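Local coordinates for protein beta-galactosidase (PDB 6Y2K) that probably hydrolyses terminal beta-galactosyl residues from sugars such as lactose, as a cold-active, hexameric GH42 beta-galactosidase of a psychrophilic bacterium, at residues Met185-Ser189 with Phe190-Glu194; Ala158-Arg161 with Leu162-Glu166. All blocks are in the same frame, centred on the assembly; numbering follows the deposited sequence.

Interaction 1 (Met185-Ser189 with Phe190-Glu194)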
# COMPACT_ATOMS: atom_id res chain seq x y z
N MET A 185 12.10 -50.69 -9.11
CA MET A 185 10.92 -50.64 -9.98
C MET A 185 10.90 -51.75 -11.06
O MET A 185 9.89 -51.91 -11.75
CB MET A 185 10.79 -49.26 -10.64
CG MET A 185 10.30 -48.16 -9.70
SD MET A 185 10.03 -46.55 -10.49
CE MET A 185 11.70 -46.05 -10.90
N ASP A 186 12.00 -52.50 -11.19
CA ASP A 186 12.17 -53.48 -12.29
C ASP A 186 10.99 -54.44 -12.47
O ASP A 186 10.54 -55.07 -11.51
CB ASP A 186 13.44 -54.32 -12.08
CG ASP A 186 14.72 -53.52 -12.27
OD1 ASP A 186 14.88 -52.87 -13.33
OD2 ASP A 186 15.57 -53.55 -11.34
N TYR A 187 10.50 -54.53 -13.71
CA TYR A 187 9.43 -55.45 -14.09
C TYR A 187 9.98 -56.73 -14.72
O TYR A 187 10.92 -56.68 -15.52
CB TYR A 187 8.47 -54.76 -15.08
CG TYR A 187 7.94 -53.47 -14.51
CD1 TYR A 187 6.91 -53.46 -13.57
CD2 TYR A 187 8.50 -52.25 -14.88
CE1 TYR A 187 6.43 -52.28 -13.03
CE2 TYR A 187 8.02 -51.06 -14.34
CZ TYR A 187 7.00 -51.08 -13.41
OH TYR A 187 6.53 -49.90 -12.87
N ARG A 188 9.38 -57.86 -14.36
CA ARG A 188 9.70 -59.16 -14.96
C ARG A 188 9.08 -59.33 -16.35
O ARG A 188 9.54 -60.16 -17.14
CB ARG A 188 9.21 -60.30 -14.07
CG ARG A 188 9.83 -60.35 -12.69
CD ARG A 188 9.49 -61.67 -12.01
NE ARG A 188 8.04 -61.88 -11.90
CZ ARG A 188 7.45 -63.05 -11.65
NH1 ARG A 188 8.16 -64.16 -11.45
NH2 ARG A 188 6.12 -63.11 -11.59
N SER A 189 7.99 -58.60 -16.61
CA SER A 189 7.25 -58.71 -17.85
C SER A 189 6.42 -57.45 -18.07
O SER A 189 6.18 -56.68 -17.13
CB SER A 189 6.31 -59.92 -17.80
OG SER A 189 5.31 -59.76 -16.79
N PHE A 190 5.94 -57.24 -19.29
CA PHE A 190 5.07 -56.11 -19.57
C PHE A 190 3.78 -56.16 -18.75
O PHE A 190 3.30 -55.11 -18.32
CB PHE A 190 4.75 -55.99 -21.05
CG PHE A 190 5.96 -55.67 -21.89
CD1 PHE A 190 6.58 -54.43 -21.79
CD2 PHE A 190 6.47 -56.60 -22.79
CE1 PHE A 190 7.69 -54.12 -22.56
CE2 PHE A 190 7.59 -56.29 -23.56
CZ PHE A 190 8.20 -55.05 -23.45
N ASP A 191 3.27 -57.37 -18.47
CA ASP A 191 2.00 -57.53 -17.74
C ASP A 191 2.11 -57.27 -16.22
O ASP A 191 1.11 -57.35 -15.51
CB ASP A 191 1.40 -58.92 -18.01
CG ASP A 191 0.92 -59.08 -19.45
OD1 ASP A 191 0.76 -58.06 -20.16
OD2 ASP A 191 0.69 -60.23 -19.86
N GLU A 192 3.32 -56.99 -15.73
CA GLU A 192 3.50 -56.50 -14.36
C GLU A 192 3.32 -54.97 -14.26
O GLU A 192 3.10 -54.45 -13.16
CB GLU A 192 4.86 -56.88 -13.79
CG GLU A 192 4.97 -58.33 -13.35
CD GLU A 192 6.21 -58.62 -12.52
OE1 GLU A 192 7.17 -57.81 -12.53
OE2 GLU A 192 6.23 -59.68 -11.84
N ILE A 193 3.42 -54.27 -15.39
CA ILE A 193 3.41 -52.82 -15.40
C ILE A 193 1.97 -52.33 -15.18
O ILE A 193 1.04 -52.84 -15.80
CB ILE A 193 3.99 -52.25 -16.72
CG1 ILE A 193 5.46 -52.69 -16.89
CG2 ILE A 193 3.89 -50.73 -16.72
CD1 ILE A 193 6.07 -52.37 -18.23
N GLU A 194 1.81 -51.36 -14.29
CA GLU A 194 0.51 -50.78 -13.96
C GLU A 194 0.38 -49.39 -14.57
O GLU A 194 1.33 -48.84 -15.13
CB GLU A 194 0.34 -50.70 -12.43
CG GLU A 194 0.42 -52.03 -11.68
CD GLU A 194 -0.75 -52.97 -11.91
OE1 GLU A 194 -1.81 -52.55 -12.44
OE2 GLU A 194 -0.61 -54.16 -11.53
O HOH W 1 8.97 -57.56 -10.31
O HOH W 2 3.85 -50.08 -12.44
O HOH W 3 3.99 -60.77 -10.80
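The Tyr187 ring is packed on both faces: Ile193 CG1 sits over the centre of one, 3.6 Å from the ring centroid in a CH-pi contact, and Met185 O lies over the opposite face. A flat phenol suits this slot, since it offers a face to each neighbour while Tyr187 OH still shares a water with Glu194 N. The other flat group, the Arg188 guanidinium, takes Glu192 OE2 at its edge, near its plane; NE to OE2 is 2.8 Å, a salt bridge, while the NH2 bond to the same oxygen is weak. The guanidinium and carboxylate planes are 33° apart. A short 3-10 turn, 190-192, in the loop joining helix 171-178 to helix 205-233, brings Glu192 back to Arg188, and Glu192 N donates to Ser189 O at 3.2 Å. Extended beyond CG, Glu192 uses both oxygens: Arg188 N gives OE1 a nearly straight bond of 2.9 Å (170°), from above the carboxylate plane. Backbone and side chain of one residue thus grip one carboxylate, which limits its rotation. A water donates to Glu192 OE2 and accepts from Arg188 NH2. Arg188 NH1 bonds Thr45 of the second subunit, and Glu192 packs on Trp80 of that subunit.

Interaction 2 (Ala158-Arg161 with Leu162-Glu166); sequences AAFR and LWLAE
Leu162 N donates to Ala158 O at 3.3 Å, the first of four successive i to i+4 bonds that make this part of helix 154-168 a regular alpha-helix; Leu162 CG lies beside the same carbonyl oxygen. One residue on, Trp163 N bonds Ala159 O at 2.9 Å. The indole is thrown toward helix 205-233, where NE1 bonds Asp217, and its CE3 only brushes Phe160 CE1 at 4.5 Å. Leu164 carries the side-chain contact. Its N meets Phe160 O at 2.9 Å, nearly in line with the C=O bond, and its CD1 stands over the centre of the Phe160 ring, 3.7 Å from the centroid and 11° off the normal. With CG opposite the backbone N (chi1 -173°), the Phe160 ring is sent out from the helix, and the Leu164 branch leans back so that CD1 lies over its face. Replacing Phe160 by an alanine would probably strip Leu164 CD1 of its aromatic face and open a gap against Phe211, whose ring meets that of Phe160 edge-to-face. Ala165 N closes the series on Arg161 O at 3.2 Å. With the peptide groups paired along the backbone, the side-chain part of the Phe160-Leu164 contact is apolar, resting mainly on dispersion and CH-pi attraction.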
# COMPACT_ATOMS: atom_id res chain seq x y z
N ALA A 158 -4.50 -52.22 -20.88
CA ALA A 158 -4.31 -53.25 -21.89
C ALA A 158 -3.62 -52.69 -23.13
O ALA A 158 -2.66 -53.28 -23.62
CB ALA A 158 -5.65 -53.89 -22.26
N ALA A 159 -4.09 -51.54 -23.60
CA ALA A 159 -3.45 -50.86 -24.73
C ALA A 159 -2.01 -50.43 -24.42
O ALA A 159 -1.13 -50.52 -25.29
CB ALA A 159 -4.28 -49.66 -25.18
N PHE A 160 -1.76 -49.97 -23.19
CA PHE A 160 -0.43 -49.51 -22.76
C PHE A 160 0.58 -50.65 -22.78
O PHE A 160 1.67 -50.52 -23.34
CB PHE A 160 -0.52 -48.85 -21.38
CG PHE A 160 0.76 -48.18 -20.90
CD1 PHE A 160 1.55 -47.40 -21.75
CD2 PHE A 160 1.14 -48.29 -19.55
CE1 PHE A 160 2.70 -46.77 -21.28
CE2 PHE A 160 2.28 -47.65 -19.07
CZ PHE A 160 3.06 -46.89 -19.94
N ARG A 161 0.21 -51.80 -22.24
CA ARG A 161 1.12 -52.95 -22.23
C ARG A 161 1.47 -53.44 -23.64
O ARG A 161 2.62 -53.82 -23.89
CB ARG A 161 0.55 -54.08 -21.38
CG ARG A 161 0.46 -53.72 -19.91
CD ARG A 161 -0.43 -54.70 -19.16
NE ARG A 161 -0.30 -54.52 -17.72
CZ ARG A 161 -1.04 -55.15 -16.81
NH1 ARG A 161 -1.98 -56.02 -17.19
NH2 ARG A 161 -0.84 -54.92 -15.52
N LEU A 162 0.50 -53.41 -24.56
CA LEU A 162 0.76 -53.74 -25.97
C LEU A 162 1.66 -52.71 -26.64
O LEU A 162 2.58 -53.07 -27.37
CB LEU A 162 -0.55 -53.88 -26.76
CG LEU A 162 -1.45 -55.09 -26.46
CD1 LEU A 162 -2.74 -54.98 -27.27
CD2 LEU A 162 -0.75 -56.42 -26.74
N TRP A 163 1.37 -51.43 -26.39
CA TRP A 163 2.16 -50.32 -26.93
C TRP A 163 3.62 -50.37 -26.46
O TRP A 163 4.53 -50.14 -27.26
CB TRP A 163 1.50 -48.99 -26.52
CG TRP A 163 2.07 -47.73 -27.12
CD1 TRP A 163 1.61 -47.05 -28.22
CD2 TRP A 163 3.17 -46.97 -26.62
NE1 TRP A 163 2.37 -45.92 -28.44
CE2 TRP A 163 3.33 -45.85 -27.47
CE3 TRP A 163 4.03 -47.12 -25.53
CZ2 TRP A 163 4.32 -44.89 -27.26
CZ3 TRP A 163 5.02 -46.17 -25.32
CH2 TRP A 163 5.16 -45.07 -26.18
N LEU A 164 3.84 -50.70 -25.19
CA LEU A 164 5.20 -50.83 -24.64
C LEU A 164 5.99 -52.00 -25.26
O LEU A 164 7.19 -51.85 -25.53
CB LEU A 164 5.15 -51.00 -23.12
CG LEU A 164 4.71 -49.79 -22.29
CD1 LEU A 164 4.48 -50.22 -20.85
CD2 LEU A 164 5.73 -48.67 -22.36
N ALA A 165 5.32 -53.14 -25.48
CA ALA A 165 5.95 -54.28 -26.15
C ALA A 165 6.38 -53.92 -27.57
O ALA A 165 7.49 -54.26 -27.99
CB ALA A 165 5.03 -55.50 -26.15
N GLU A 166 5.51 -53.21 -28.28
CA GLU A 166 5.81 -52.73 -29.64
C GLU A 166 7.01 -51.76 -29.66
O GLU A 166 7.86 -51.85 -30.54
CB GLU A 166 4.56 -52.07 -30.24
CG GLU A 166 4.68 -51.58 -31.68
CD GLU A 166 5.07 -52.67 -32.67
OE1 GLU A 166 4.62 -53.83 -32.51
OE2 GLU A 166 5.82 -52.35 -33.63

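Interaction 2 comes first along the chain, on helix 154-168, and interaction 1 follows in the loop beyond helix 171-178, their centres about 12 Å apart. The loop folds back on the helix: Arg161 NH2 probably donates to Ile193 O at 2.8 Å, and Phe190 CZ packs on Ala165 CA at 3.6 Å. Ile193 serves both, pressing on Tyr187 within its own loop and on Leu164 of the helix. Both lie far from the chain's centre, about 35 Å for the centre of interaction 1 and 28 Å for that of interaction 2. No other chain touches residues 158-166, whereas residues 185-194 face the second subunit, whose Lys79 pairs with Glu194, so the helix backs a loop at the hexamer interface.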